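Local coordinates for protein O-methyltransferase, putative (Bacillus cereus, PDB 3DUW) that probably transfers a methyl group from S-adenosylmethionine to a hydroxyl of its substrate and is held here with the product S-adenosyl-L-homocysteine, at residues H95-I98 and A99-N102; F138-A141 and D142-N145; L156-P159 and G160-I163. One frame throughout, in Å; residues are numbered along the deposited sequence.

Contact 1: H95-I98 and A99-N102. With SAH (S-adenosyl-L-homocysteine), chain C.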
loop_
_atom_site.group_PDB
_atom_site.type_symbol
_atom_site.label_atom_id
_atom_site.label_comp_id
_atom_site.label_asym_id
_atom_site.label_seq_id
_atom_site.Cartn_x
_atom_site.Cartn_y
_atom_site.Cartn_z
ATOM N N HIS A 95 3.303 27.659 -7.719
ATOM C CA HIS A 95 3.429 26.203 -7.701
ATOM C C HIS A 95 2.782 25.597 -8.940
ATOM O O HIS A 95 3.370 24.743 -9.604
ATOM C CB HIS A 95 2.749 25.593 -6.470
ATOM C CG HIS A 95 3.430 25.903 -5.176
ATOM N ND1 HIS A 95 3.081 25.288 -3.993
ATOM C CD2 HIS A 95 4.420 26.775 -4.869
ATOM C CE1 HIS A 95 3.825 25.769 -3.012
ATOM N NE2 HIS A 95 4.646 26.672 -3.518
ATOM N N ALA A 96 1.567 26.041 -9.242
ATOM C CA ALA A 96 0.829 25.513 -10.379
ATOM C C ALA A 96 1.579 25.654 -11.694
ATOM O O ALA A 96 1.622 24.716 -12.487
ATOM C CB ALA A 96 -0.535 26.185 -10.477
ATOM N N ASP A 97 2.172 26.820 -11.937
ATOM C CA ASP A 97 2.904 27.004 -13.183
ATOM C C ASP A 97 4.175 26.178 -13.242
ATOM O O ASP A 97 4.560 25.709 -14.312
ATOM C CB ASP A 97 3.218 28.477 -13.423
ATOM C CG ASP A 97 2.062 29.205 -14.063
ATOM O OD1 ASP A 97 1.305 28.553 -14.819
ATOM O OD2 ASP A 97 1.914 30.422 -13.826
ATOM N N ILE A 98 4.826 26.003 -12.098
ATOM C CA ILE A 98 6.032 25.188 -12.055
ATOM C C ILE A 98 5.609 23.745 -12.324
ATOM O O ILE A 98 6.271 23.032 -13.071
ATOM C CB ILE A 98 6.748 25.310 -10.686
ATOM C CG1 ILE A 98 7.356 26.712 -10.562
ATOM C CG2 ILE A 98 7.829 24.236 -10.546
ATOM C CD1 ILE A 98 7.986 27.001 -9.227
ATOM N N ALA A 99 4.490 23.328 -11.734
ATOM C CA ALA A 99 3.980 21.974 -11.941
ATOM C C ALA A 99 3.663 21.743 -13.421
ATOM O O ALA A 99 4.051 20.728 -13.990
ATOM C CB ALA A 99 2.730 21.739 -11.087
ATOM N N ARG A 100 2.956 22.685 -14.044
ATOM C CA ARG A 100 2.624 22.558 -15.460
ATOM C C ARG A 100 3.895 22.410 -16.283
ATOM O O ARG A 100 3.940 21.632 -17.231
ATOM C CB ARG A 100 1.848 23.784 -15.955
ATOM C CG ARG A 100 0.468 23.917 -15.351
ATOM C CD ARG A 100 -0.355 25.010 -16.032
ATOM N NE ARG A 100 -1.641 25.173 -15.360
ATOM C CZ ARG A 100 -1.879 26.042 -14.383
ATOM N NH1 ARG A 100 -0.923 26.861 -13.957
ATOM N NH2 ARG A 100 -3.067 26.054 -13.790
ATOM N N SER A 101 4.929 23.156 -15.905
ATOM C CA SER A 101 6.201 23.120 -16.613
ATOM C C SER A 101 6.878 21.764 -16.447
ATOM O O SER A 101 7.402 21.204 -17.409
ATOM C CB SER A 101 7.110 24.240 -16.102
ATOM O OG SER A 101 6.471 25.502 -16.250
ATOM N N ASN A 102 6.858 21.230 -15.229
ATOM C CA ASN A 102 7.466 19.931 -14.972
ATOM C C ASN A 102 6.688 18.835 -15.675
ATOM O O ASN A 102 7.273 17.914 -16.241
ATOM C CB ASN A 102 7.520 19.646 -13.470
ATOM C CG ASN A 102 8.582 20.465 -12.765
ATOM O OD1 ASN A 102 9.621 20.775 -13.346
ATOM N ND2 ASN A 102 8.338 20.804 -11.505
HETATM N N SAH C . 1.465 15.807 -3.551
HETATM C CA SAH C . 2.566 16.703 -4.067
HETATM C CB SAH C . 2.927 17.732 -3.048
HETATM C CG SAH C . 1.851 18.696 -2.606
HETATM S SD SAH C . 2.461 19.640 -1.143
HETATM C C SAH C . 3.825 15.811 -4.324
HETATM O O SAH C . 3.775 14.615 -4.021
HETATM O OXT SAH C . 4.844 16.389 -4.848
HETATM C "C5'" SAH C . 0.963 20.385 -0.641
HETATM C "C4'" SAH C . 0.422 21.423 -1.738
HETATM O "O4'" SAH C . -0.785 21.871 -1.126
HETATM C "C3'" SAH C . 1.230 22.698 -1.928
HETATM O "O3'" SAH C . 1.666 22.861 -3.280
HETATM C "C2'" SAH C . 0.230 23.817 -1.431
HETATM O "O2'" SAH C . 0.424 25.064 -2.082
HETATM C "C1'" SAH C . -1.116 23.173 -1.698
HETATM N N9 SAH C . -2.177 23.679 -1.052
HETATM C C8 SAH C . -2.351 24.182 0.226
HETATM N N7 SAH C . -3.549 24.589 0.501
HETATM C C5 SAH C . -4.281 24.349 -0.688
HETATM C C6 SAH C . -5.667 24.586 -1.013
HETATM N N6 SAH C . -6.553 25.119 -0.161
HETATM N N1 SAH C . -6.034 24.222 -2.283
HETATM C C2 SAH C . -5.167 23.676 -3.186
HETATM N N3 SAH C . -3.836 23.436 -2.914
HETATM C C4 SAH C . -3.464 23.796 -1.650
#
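Ala99 N, Arg100 N and Asn102 N each reach back four residues, to the carbonyl oxygens of His95, Ala96 and Ile98, so 95-102 is a regular piece of helix 93-105. Asp97 O takes two donors from Ser101: the backbone N at 3.0 Å and, at 2.7 Å, the hydroxyl OG, which come from opposite faces of the carbonyl plane. Ser101 OG gets there because it stands beside its own backbone N and anti to the carbonyl carbon (chi1 -57°), which folds it back along the helix. Three residues on from Asp97, Arg100 stretches out from CG to NE and brings NH1 within 2.9 Å of Asp97 OD1, a salt bridge whose hydrogen bond is weak, bent to 127° at the hydrogen; the carboxylate and guanidinium planes are 60° apart. The same NH1 lies 3.6 Å from Ala96 CB. The firmer hold on the guanidinium is outside, where NH2 binds Thr116 OG1 and Val114 O on strand 112-116. Ile98 and Asn102 run side by side, CG2 of Ile98 3.6 Å from Asn102 ND2; the amide's own bonds go to Arg105 and Gly69. Near the N-terminal end of the helix, His95 gives its ND1 proton to O3' of SAH, 2.9 Å away and at the ring edge, a ribose contact at the start of the helix in a Rossmann-type beta-alpha-beta unit.

Contact 2: F138-A141 and D142-N145. With SAH (S-adenosyl-L-homocysteine), chain C.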
loop_
_atom_site.group_PDB
_atom_site.type_symbol
_atom_site.label_atom_id
_atom_site.label_comp_id
_atom_site.label_asym_id
_atom_site.label_seq_id
_atom_site.Cartn_x
_atom_site.Cartn_y
_atom_site.Cartn_z
ATOM N N PHE A 138 -6.179 11.284 -4.666
ATOM C CA PHE A 138 -5.027 11.471 -3.789
ATOM C C PHE A 138 -5.175 12.804 -3.070
ATOM O O PHE A 138 -5.156 13.862 -3.702
ATOM C CB PHE A 138 -3.732 11.443 -4.616
ATOM C CG PHE A 138 -2.470 11.572 -3.798
ATOM C CD1 PHE A 138 -2.308 10.850 -2.619
ATOM C CD2 PHE A 138 -1.431 12.393 -4.224
ATOM C CE1 PHE A 138 -1.124 10.946 -1.877
ATOM C CE2 PHE A 138 -0.249 12.493 -3.491
ATOM C CZ PHE A 138 -0.096 11.768 -2.315
ATOM N N ILE A 139 -5.350 12.743 -1.755
ATOM C CA ILE A 139 -5.513 13.939 -0.936
ATOM C C ILE A 139 -4.166 14.262 -0.306
ATOM O O ILE A 139 -3.703 13.558 0.596
ATOM C CB ILE A 139 -6.580 13.712 0.149
ATOM C CG1 ILE A 139 -7.886 13.256 -0.508
ATOM C CG2 ILE A 139 -6.801 14.992 0.935
ATOM C CD1 ILE A 139 -9.004 12.936 0.466
ATOM N N ASP A 140 -3.545 15.337 -0.783
ATOM C CA ASP A 140 -2.218 15.717 -0.313
ATOM C C ASP A 140 -1.985 17.226 -0.358
ATOM O O ASP A 140 -0.974 17.690 -0.887
ATOM C CB ASP A 140 -1.175 14.994 -1.175
ATOM C CG ASP A 140 0.219 15.058 -0.597
ATOM O OD1 ASP A 140 0.358 15.117 0.639
ATOM O OD2 ASP A 140 1.186 15.023 -1.387
ATOM N N ALA A 141 -2.914 17.985 0.213
ATOM C CA ALA A 141 -2.800 19.438 0.233
ATOM C C ALA A 141 -2.694 19.937 1.673
ATOM O O ALA A 141 -1.824 19.492 2.423
ATOM C CB ALA A 141 -4.009 20.057 -0.468
ATOM N N ASP A 142 -3.558 20.878 2.050
ATOM C CA ASP A 142 -3.560 21.394 3.414
ATOM C C ASP A 142 -4.405 20.419 4.222
ATOM O O ASP A 142 -5.616 20.334 4.049
ATOM C CB ASP A 142 -4.131 22.821 3.459
ATOM C CG ASP A 142 -5.472 22.952 2.763
ATOM O OD1 ASP A 142 -5.665 22.359 1.678
ATOM O OD2 ASP A 142 -6.337 23.682 3.298
ATOM N N LYS A 143 -3.741 19.665 5.090
ATOM C CA LYS A 143 -4.416 18.644 5.871
ATOM C C LYS A 143 -5.504 19.152 6.810
ATOM O O LYS A 143 -6.376 18.384 7.215
ATOM C CB LYS A 143 -3.378 17.803 6.622
ATOM C CG LYS A 143 -2.236 17.289 5.724
ATOM C CD LYS A 143 -2.754 16.668 4.427
ATOM C CE LYS A 143 -1.645 16.010 3.590
ATOM N NZ LYS A 143 -0.641 16.933 2.975
ATOM N N GLN A 144 -5.481 20.437 7.153
ATOM C CA GLN A 144 -6.535 20.950 8.020
ATOM C C GLN A 144 -7.886 20.838 7.314
ATOM O O GLN A 144 -8.930 20.805 7.963
ATOM C CB GLN A 144 -6.284 22.407 8.441
ATOM C CG GLN A 144 -5.719 23.328 7.387
ATOM C CD GLN A 144 -4.203 23.317 7.368
ATOM O OE1 GLN A 144 -3.587 22.397 6.841
ATOM N NE2 GLN A 144 -3.593 24.345 7.953
ATOM N N ASN A 145 -7.867 20.748 5.986
ATOM C CA ASN A 145 -9.099 20.643 5.210
ATOM C C ASN A 145 -9.451 19.228 4.761
ATOM O O ASN A 145 -10.359 19.041 3.950
ATOM C CB ASN A 145 -9.033 21.564 3.988
ATOM C CG ASN A 145 -9.672 22.916 4.242
ATOM O OD1 ASN A 145 -9.198 23.943 3.749
ATOM N ND2 ASN A 145 -10.761 22.922 5.004
HETATM N N SAH C . 1.465 15.807 -3.551
HETATM C CA SAH C . 2.566 16.703 -4.067
HETATM C CB SAH C . 2.927 17.732 -3.048
HETATM C CG SAH C . 1.851 18.696 -2.606
HETATM S SD SAH C . 2.461 19.640 -1.143
HETATM C C SAH C . 3.825 15.811 -4.324
HETATM O O SAH C . 3.775 14.615 -4.021
HETATM O OXT SAH C . 4.844 16.389 -4.848
HETATM C "C5'" SAH C . 0.963 20.385 -0.641
HETATM C "C4'" SAH C . 0.422 21.423 -1.738
HETATM O "O4'" SAH C . -0.785 21.871 -1.126
HETATM C "C3'" SAH C . 1.230 22.698 -1.928
HETATM O "O3'" SAH C . 1.666 22.861 -3.280
HETATM C "C2'" SAH C . 0.230 23.817 -1.431
HETATM O "O2'" SAH C . 0.424 25.064 -2.082
HETATM C "C1'" SAH C . -1.116 23.173 -1.698
HETATM N N9 SAH C . -2.177 23.679 -1.052
HETATM C C8 SAH C . -2.351 24.182 0.226
HETATM N N7 SAH C . -3.549 24.589 0.501
HETATM C C5 SAH C . -4.281 24.349 -0.688
HETATM C C6 SAH C . -5.667 24.586 -1.013
HETATM N N6 SAH C . -6.553 25.119 -0.161
HETATM N N1 SAH C . -6.034 24.222 -2.283
HETATM C C2 SAH C . -5.167 23.676 -3.186
HETATM N N3 SAH C . -3.836 23.436 -2.914
HETATM C C4 SAH C . -3.464 23.796 -1.650
#
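The loop that leaves strand 136-139 at its C-terminal end is part of the cofactor pocket of this Rossmann-like methyltransferase, and 138-145 follows it from the strand into a 3-10 turn ahead of helix 146-155. Lys143 ties the two halves together. Its chain bends at chi2 and again at chi4 (-68°), curling NZ back over the loop, where it gives hydrogen bonds to Ala141 O at 2.9 Å and to Asp140 OD1 at 3.1 Å. The second is also a salt bridge; NZ meets OD1 on the anti side, 33° out of the carboxylate plane, and adds a weak bond to Asn167. Asp166 OD2 also comes close to Asp140 OD1. The other carboxylate oxygen, Asp140 OD2, faces the cofactor and accepts a hydrogen bond from the amino N of SAH, modelled at 2.3 Å, a length too short to be taken at face value. The Phe138 ring lies under the aspartate's CB: Asp140 CB sits 3.5 Å above one face of the Phe138 ring, offset toward the rim, and Phe138 CE2 is 3.7 Å from SAH N. Farther along, Ala141 CA comes to 3.4 Å from the ribose O4' of SAH, so the backbone itself lines the sugar. At the adenine end, Asp142 CG sits between its backbone N and carbonyl carbon (chi1 51°), which puts the carboxylate next to the base; Asp142 OD1, hydrogen-bonded to Tyr149 OH, lies 3.3 Å from SAH N7.

Contact 3: L156-P159 and G160-I163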
loop_
_atom_site.group_PDB
_atom_site.type_symbol
_atom_site.label_atom_id
_atom_site.label_comp_id
_atom_site.label_asym_id
_atom_site.label_seq_id
_atom_site.Cartn_x
_atom_site.Cartn_y
_atom_site.Cartn_z
ATOM N N LEU A 156 -17.571 12.960 -5.473
ATOM C CA LEU A 156 -17.096 12.818 -6.845
ATOM C C LEU A 156 -16.577 11.424 -7.179
ATOM O O LEU A 156 -15.934 11.227 -8.210
ATOM C CB LEU A 156 -15.999 13.852 -7.113
ATOM C CG LEU A 156 -16.412 15.302 -6.848
ATOM C CD1 LEU A 156 -15.219 16.227 -7.031
ATOM C CD2 LEU A 156 -17.547 15.690 -7.786
ATOM N N SER A 157 -16.875 10.457 -6.320
ATOM C CA SER A 157 -16.417 9.087 -6.521
ATOM C C SER A 157 -17.452 8.180 -7.179
ATOM O O SER A 157 -18.540 8.617 -7.559
ATOM C CB SER A 157 -16.029 8.478 -5.172
ATOM O OG SER A 157 -17.177 8.270 -4.364
ATOM N N ARG A 158 -17.078 6.912 -7.316
ATOM C CA ARG A 158 -17.942 5.874 -7.868
ATOM C C ARG A 158 -17.638 4.638 -7.028
ATOM O O ARG A 158 -16.601 4.576 -6.366
ATOM C CB ARG A 158 -17.615 5.591 -9.343
ATOM C CG ARG A 158 -16.251 4.947 -9.595
ATOM C CD ARG A 158 -16.137 4.422 -11.025
ATOM N NE ARG A 158 -14.825 3.848 -11.324
ATOM C CZ ARG A 158 -14.313 2.770 -10.735
ATOM N NH1 ARG A 158 -14.997 2.129 -9.798
ATOM N NH2 ARG A 158 -13.114 2.324 -11.091
ATOM N N PRO A 159 -18.542 3.650 -7.015
ATOM C CA PRO A 159 -18.249 2.460 -6.215
ATOM C C PRO A 159 -16.929 1.870 -6.699
ATOM O O PRO A 159 -16.739 1.665 -7.896
ATOM C CB PRO A 159 -19.439 1.551 -6.506
ATOM C CG PRO A 159 -20.556 2.535 -6.706
ATOM C CD PRO A 159 -19.903 3.586 -7.577
ATOM N N GLY A 160 -16.012 1.617 -5.770
ATOM C CA GLY A 160 -14.725 1.068 -6.150
ATOM C C GLY A 160 -13.613 2.101 -6.156
ATOM O O GLY A 160 -12.445 1.750 -6.276
ATOM N N THR A 161 -13.969 3.375 -6.033
ATOM C CA THR A 161 -12.969 4.440 -6.015
ATOM C C THR A 161 -11.980 4.249 -4.872
ATOM O O THR A 161 -12.362 3.895 -3.756
ATOM C CB THR A 161 -13.629 5.831 -5.863
ATOM O OG1 THR A 161 -14.293 6.178 -7.085
ATOM C CG2 THR A 161 -12.589 6.898 -5.539
ATOM N N VAL A 162 -10.706 4.475 -5.169
ATOM C CA VAL A 162 -9.652 4.367 -4.171
ATOM C C VAL A 162 -9.278 5.776 -3.724
ATOM O O VAL A 162 -9.131 6.676 -4.552
ATOM C CB VAL A 162 -8.393 3.688 -4.754
ATOM C CG1 VAL A 162 -7.242 3.757 -3.749
ATOM C CG2 VAL A 162 -8.700 2.244 -5.107
ATOM N N ILE A 163 -9.151 5.968 -2.416
ATOM C CA ILE A 163 -8.768 7.260 -1.864
ATOM C C ILE A 163 -7.515 7.071 -1.019
ATOM O O ILE A 163 -7.483 6.220 -0.127
ATOM C CB ILE A 163 -9.873 7.851 -0.956
ATOM C CG1 ILE A 163 -11.156 8.071 -1.761
ATOM C CG2 ILE A 163 -9.397 9.166 -0.343
ATOM C CD1 ILE A 163 -12.361 8.454 -0.914
#
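Thr161 packs its CB and CG2 against Ser157 CB, the CB atoms 3.6 Å apart, while its hydroxyl turns to the backbone of Arg158. With OG1 beside its own N and anti to the carbonyl carbon (chi1 -72°), Thr161 OG1 accepts from Arg158 N at 2.9 Å in a fairly straight bond of 161°. OG1 is also hydrogen-bonded to Phe134 O, which joins this corner to the chain just ahead of strand 136-139. Thr161 N in turn binds Arg158 O at 2.9 Å, closing a type II beta turn from Arg158 to Thr161, with Pro159 and Gly160 at its corners. Gly160 takes the positive phi (103°) of the second corner, where a CB would collide with Pro159 O. The turn carries the chain from the end of helix 146-155 into strand 162-166 of the central sheet, an alpha-to-beta connection of the Rossmann-like fold. Arg158 runs extended from CG to NE across the threonine, its CG 3.4 Å from Thr161 OG1, and continues along the turn until NH1 stands 3.8 Å from Gly160 CA. Its NE is paired in a salt bridge with Asp135, and NH1 adds a weak hydrogen bond to Pro159 O.

Overall arrangement
Contact 2 is the buried one, close to the centre of the fold; contact 1 is partly buried and contact 3 lies at the surface. Contacts 1 and 2 both touch SAH, the first at the ribose O3', the second along the amino acid, sugar and adenine, though their nearest atoms are about 9 Å apart. Contact 3 has no cofactor: it is a turn leading into strand 162-166, the neighbour in the sheet of strand 136-139, and it meets contact 2 where Ile139 CD1 packs on Ile163 CG2 at 3.9 Å. Charge serves different ends: Lys143 is enclosed beside the pocket, whereas Arg100 ties its helix to strand 112-116 and Arg158 its turn to Asp135.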